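Local atomic coordinates of 6-phosphogluconolactonase (Trypanosoma cruzi, PDB entry 6VYE), a protein that probably hydrolyses 6-phosphogluconolactone to 6-phosphogluconate, the second step of the oxidative pentose phosphate pathway. Residues Arg248-Cys253 with Val257-Asp262. Numbering follows the deposited sequence.
Sequences RFLRNC and VTFILD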
# COMPACT_ATOMS: atom_id res chain seq x y z
N ARG A 248 7.59 5.05 -10.43
CA ARG A 248 8.44 6.28 -10.52
C ARG A 248 7.93 7.41 -9.62
O ARG A 248 8.78 8.09 -9.02
CB ARG A 248 8.47 6.79 -11.97
CG ARG A 248 9.41 7.97 -12.17
CD ARG A 248 10.87 7.58 -12.10
NE ARG A 248 11.74 8.75 -12.32
CZ ARG A 248 13.06 8.76 -12.20
NH1 ARG A 248 13.71 7.64 -11.96
NH2 ARG A 248 13.72 9.87 -12.38
N PHE A 249 6.61 7.55 -9.43
CA PHE A 249 5.98 8.65 -8.65
C PHE A 249 6.46 8.61 -7.19
O PHE A 249 6.47 9.66 -6.59
CB PHE A 249 4.45 8.63 -8.76
CG PHE A 249 3.77 7.53 -7.99
CD1 PHE A 249 3.53 7.66 -6.63
CD2 PHE A 249 3.38 6.36 -8.61
CE1 PHE A 249 2.92 6.64 -5.91
CE2 PHE A 249 2.74 5.35 -7.90
CZ PHE A 249 2.54 5.49 -6.55
N LEU A 250 6.84 7.46 -6.63
CA LEU A 250 7.29 7.36 -5.21
C LEU A 250 8.44 8.34 -4.94
O LEU A 250 8.66 8.67 -3.76
CB LEU A 250 7.72 5.93 -4.90
CG LEU A 250 6.60 4.87 -4.92
CD1 LEU A 250 7.18 3.49 -4.77
CD2 LEU A 250 5.56 5.11 -3.83
N ARG A 251 9.16 8.80 -5.98
CA ARG A 251 10.26 9.79 -5.80
C ARG A 251 9.67 11.10 -5.28
O ARG A 251 10.42 11.88 -4.70
CB ARG A 251 11.02 10.07 -7.10
CG ARG A 251 11.80 8.88 -7.63
CD ARG A 251 12.43 9.19 -8.97
NE ARG A 251 13.43 10.24 -8.87
CZ ARG A 251 14.73 10.03 -8.67
NH1 ARG A 251 15.21 8.80 -8.51
NH2 ARG A 251 15.56 11.06 -8.60
N ASN A 252 8.40 11.36 -5.54
CA ASN A 252 7.71 12.61 -5.14
C ASN A 252 7.13 12.50 -3.72
O ASN A 252 6.46 13.46 -3.28
CB ASN A 252 6.60 12.93 -6.13
CG ASN A 252 7.13 13.33 -7.49
OD1 ASN A 252 6.51 13.00 -8.50
ND2 ASN A 252 8.27 13.99 -7.53
N CYS A 253 7.34 11.40 -3.01
CA CYS A 253 6.75 11.21 -1.67
C CYS A 253 7.20 12.33 -0.73
O CYS A 253 8.37 12.67 -0.76
CB CYS A 253 7.07 9.83 -1.13
SG CYS A 253 5.98 8.56 -1.83
N VAL A 257 10.23 7.84 3.66
CA VAL A 257 10.17 6.68 2.73
C VAL A 257 11.22 5.66 3.12
O VAL A 257 12.39 6.03 3.20
CB VAL A 257 10.36 7.11 1.26
CG1 VAL A 257 10.36 5.91 0.32
CG2 VAL A 257 9.28 8.07 0.84
N THR A 258 10.80 4.41 3.32
CA THR A 258 11.70 3.25 3.60
C THR A 258 11.47 2.19 2.54
O THR A 258 10.32 1.80 2.38
CB THR A 258 11.46 2.65 4.99
OG1 THR A 258 11.47 3.73 5.92
CG2 THR A 258 12.51 1.65 5.41
N PHE A 259 12.53 1.81 1.82
CA PHE A 259 12.58 0.64 0.91
C PHE A 259 13.27 -0.50 1.66
O PHE A 259 14.40 -0.33 2.18
CB PHE A 259 13.32 0.97 -0.40
CG PHE A 259 12.60 1.84 -1.40
CD1 PHE A 259 13.10 1.97 -2.68
CD2 PHE A 259 11.49 2.59 -1.05
CE1 PHE A 259 12.48 2.78 -3.62
CE2 PHE A 259 10.85 3.38 -2.00
CZ PHE A 259 11.34 3.47 -3.28
N ILE A 260 12.56 -1.63 1.79
CA ILE A 260 13.07 -2.85 2.46
C ILE A 260 13.25 -3.88 1.36
O ILE A 260 12.27 -4.26 0.69
CB ILE A 260 12.12 -3.27 3.62
CG1 ILE A 260 11.82 -2.09 4.55
CG2 ILE A 260 12.65 -4.48 4.38
CD1 ILE A 260 10.93 -2.45 5.74
N LEU A 261 14.50 -4.27 1.12
CA LEU A 261 14.93 -5.07 -0.06
C LEU A 261 15.63 -6.36 0.39
O LEU A 261 16.23 -6.39 1.50
CB LEU A 261 15.89 -4.21 -0.87
CG LEU A 261 15.39 -2.81 -1.20
CD1 LEU A 261 16.44 -2.06 -2.01
CD2 LEU A 261 14.09 -2.88 -1.99
N ASP A 262 15.63 -7.37 -0.48
CA ASP A 262 16.54 -8.55 -0.37
C ASP A 262 17.83 -8.21 -1.12
O ASP A 262 17.87 -7.16 -1.81
CB ASP A 262 15.83 -9.83 -0.83
CG ASP A 262 15.73 -10.04 -2.33
OD1 ASP A 262 15.67 -9.02 -3.08
OD2 ASP A 262 15.72 -11.21 -2.75
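Leu250, in a 3-10 turn, and Cys253, just after it, meet Val257 and Phe259 on the strand that follows, an example of how an alpha/beta fold with a central, mostly parallel sheet covers one face of a strand with the segment leading into it. The apolar contacts are two. Nearer the short connection between the two segments, CB of Cys253 presses against the CG2 methyl of Val257 at 3.4 Å, tighter than carbon atoms usually approach, while the CA atoms of the two residues stay 7.2 Å apart. Val257 sets CG1 anti to its backbone N (chi1 178°), which leaves CG2 beside that N as the branch that meets the cysteine. Further along, the CD1 methyl of Leu250 comes obliquely to the far end of the Phe259 ring, 4.4 Å from CZ, a looser touch; the leucine also rests on Ile214 of helix 211-215, and the ring on Leu222 of the adjacent strand 219-224. Thr258 and Ile260, between and beyond the two contact positions, instead touch helix 24-38, so successive strand residues serve different layers.

Backbone hydrogen bonds hold each side separately. Val257 and Phe259 are hydrogen-bonded through their backbones to the outermost strand 14-18, at Lys14 and, for Phe259, also at Ile16, whereas Cys253 N reaches Leu250 O at 3.1 Å, a bond that links the two residues of this side that touch the strand.

Charged groups lie on another side of the turn. Arg251 forms a salt bridge with Asp239, and its CD sits over the centre of the Arg248 guanidinium, 3.3 Å above the plane.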